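Local coordinates for protein arylmalonate decarboxylase (Bordetella bronchiseptica, PDB 3DTV) that decarboxylates 2-aryl-2-methylmalonates, taking up a proton in place of the lost carbon dioxide to give 2-arylpropionates, at residues P7-I12 with A214-A219. Sequence-based numbering, arbitrary orientation.
Sequences PTIGMI and AGFWDA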
loop_
_atom_site.group_PDB
_atom_site.type_symbol
_atom_site.label_atom_id
_atom_site.label_comp_id
_atom_site.label_asym_id
_atom_site.label_seq_id
_atom_site.Cartn_x
_atom_site.Cartn_y
_atom_site.Cartn_z
ATOM N N PRO D 7 10.778 13.578 -8.810
ATOM C CA PRO D 7 11.445 13.183 -7.556
ATOM C C PRO D 7 11.844 11.708 -7.541
ATOM O O PRO D 7 11.121 10.853 -8.093
ATOM C CB PRO D 7 10.386 13.481 -6.488
ATOM C CG PRO D 7 9.036 13.461 -7.259
ATOM C CD PRO D 7 9.349 13.918 -8.635
ATOM N N THR D 8 12.986 11.387 -6.925
ATOM C CA THR D 8 13.329 9.959 -6.745
ATOM C C THR D 8 12.505 9.377 -5.591
ATOM O O THR D 8 12.677 9.770 -4.461
ATOM C CB THR D 8 14.843 9.736 -6.511
ATOM O OG1 THR D 8 15.578 10.114 -7.697
ATOM C CG2 THR D 8 15.119 8.288 -6.160
ATOM N N ILE D 9 11.592 8.461 -5.899
ATOM C CA ILE D 9 10.757 7.806 -4.884
ATOM C C ILE D 9 11.472 6.581 -4.261
ATOM O O ILE D 9 11.800 5.621 -4.951
ATOM C CB ILE D 9 9.381 7.372 -5.492
ATOM C CG1 ILE D 9 8.688 8.579 -6.145
ATOM C CG2 ILE D 9 8.501 6.683 -4.415
ATOM C CD1 ILE D 9 8.509 9.804 -5.203
ATOM N N GLY D 10 11.725 6.631 -2.964
ATOM C CA GLY D 10 12.343 5.535 -2.225
ATOM C C GLY D 10 11.315 4.647 -1.545
ATOM O O GLY D 10 10.393 5.123 -0.861
ATOM N N MET D 11 11.441 3.347 -1.713
ATOM C CA MET D 11 10.489 2.460 -1.027
ATOM C C MET D 11 11.185 1.328 -0.321
ATOM O O MET D 11 12.074 0.718 -0.918
ATOM C CB MET D 11 9.495 1.872 -2.056
ATOM C CG MET D 11 8.447 2.913 -2.547
ATOM S SD MET D 11 7.242 2.117 -3.651
ATOM C CE MET D 11 5.907 3.287 -3.523
ATOM N N ILE D 12 10.743 1.006 0.891
ATOM C CA ILE D 12 11.262 -0.156 1.621
ATOM C C ILE D 12 10.219 -1.267 1.496
ATOM O O ILE D 12 9.060 -1.072 1.857
ATOM C CB ILE D 12 11.509 0.160 3.134
ATOM C CG1 ILE D 12 12.453 1.393 3.305
ATOM C CG2 ILE D 12 12.070 -1.076 3.893
ATOM C CD1 ILE D 12 12.546 1.856 4.702
ATOM N N ALA D 214 -1.137 3.095 -4.657
ATOM C CA ALA D 214 -1.475 4.242 -3.799
ATOM C C ALA D 214 -0.228 4.682 -3.033
ATOM O O ALA D 214 -0.013 5.887 -2.808
ATOM C CB ALA D 214 -2.587 3.869 -2.784
ATOM N N GLY D 215 0.572 3.720 -2.619
ATOM C CA GLY D 215 1.835 3.998 -1.882
ATOM C C GLY D 215 2.721 4.907 -2.739
ATOM O O GLY D 215 3.271 5.865 -2.240
ATOM N N PHE D 216 2.839 4.616 -4.039
ATOM C CA PHE D 216 3.636 5.439 -4.948
ATOM C C PHE D 216 3.016 6.838 -5.082
ATOM O O PHE D 216 3.702 7.847 -4.955
ATOM C CB PHE D 216 3.712 4.762 -6.322
ATOM C CG PHE D 216 4.960 5.094 -7.102
ATOM C CD1 PHE D 216 5.079 6.332 -7.763
ATOM C CD2 PHE D 216 5.988 4.186 -7.189
ATOM C CE1 PHE D 216 6.243 6.664 -8.453
ATOM C CE2 PHE D 216 7.135 4.496 -7.871
ATOM C CZ PHE D 216 7.271 5.744 -8.520
ATOM N N TRP D 217 1.704 6.870 -5.320
ATOM C CA TRP D 217 0.940 8.113 -5.479
ATOM C C TRP D 217 1.147 9.038 -4.268
ATOM O O TRP D 217 1.434 10.229 -4.420
ATOM C CB TRP D 217 -0.534 7.774 -5.699
ATOM C CG TRP D 217 -1.504 8.852 -5.429
ATOM C CD1 TRP D 217 -1.923 9.827 -6.313
ATOM C CD2 TRP D 217 -2.282 9.026 -4.236
ATOM N NE1 TRP D 217 -2.897 10.602 -5.722
ATOM C CE2 TRP D 217 -3.115 10.153 -4.441
ATOM C CE3 TRP D 217 -2.334 8.360 -3.003
ATOM C CZ2 TRP D 217 -3.991 10.646 -3.439
ATOM C CZ3 TRP D 217 -3.208 8.834 -2.018
ATOM C CH2 TRP D 217 -4.024 9.977 -2.245
ATOM N N ASP D 218 1.034 8.470 -3.081
ATOM C CA ASP D 218 1.207 9.211 -1.835
ATOM C C ASP D 218 2.637 9.738 -1.676
ATOM O O ASP D 218 2.817 10.871 -1.266
ATOM C CB ASP D 218 0.827 8.319 -0.659
ATOM C CG ASP D 218 1.006 9.012 0.699
ATOM O OD1 ASP D 218 1.803 8.530 1.566
ATOM O OD2 ASP D 218 0.321 10.020 0.902
ATOM N N ALA D 219 3.642 8.897 -1.960
ATOM C CA ALA D 219 5.046 9.311 -1.867
ATOM C C ALA D 219 5.319 10.468 -2.840
ATOM O O ALA D 219 6.084 11.371 -2.540
ATOM C CB ALA D 219 5.983 8.151 -2.173
#
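Ile-9 and Met-11, two residues apart on one side of strand 9-13, meet Phe-216, Gly-215 and Ala-219 of helix 211-223 in a helix-on-sheet contact carried by apolar side chains. The strand is an inner one of a four-stranded parallel sheet, one of the two in this Asp/Glu racemase-clan fold. Leaving strand 208-210 of the second sheet, the helix packs against the first, so the end of the chain is brought back to its start. The short axes of strand 9-12 and helix 214-219 approach to 9.2 Å. Their N-to-C directions differ by 136°, and no hydrogen bond crosses.

Ile-9 uses both branches. CG2, anti to the backbone N, lies over the centre of one face of the Phe-216 ring, 4.3 Å above its plane. The same methyl also meets Ala-219 CB at 3.7 Å. Ile-9 CG1 reaches the far part of the ring, 3.9 Å from Phe-216 CE1. Met-11 runs extended beyond CG, carrying its methyl to the helix backbone. Its sulfur makes an oblique Met-aromatic contact, SD standing 5.4 Å from the Phe-216 ring centroid. The direction to SD is 61° off the ring normal.

Further out, Tyr-28 meets the Phe-216 ring with planes about 20° apart. Backbone hydrogen bonds link Ile-9 to Ile-34 and Gly-10 to Val-69, fixing the strand between its neighbours, while Val-69 touches both Ile-9 and Ala-219. Beside Gly-215, which has no side chain, Met-11 CE comes within 3.4 Å of Phe-216 N.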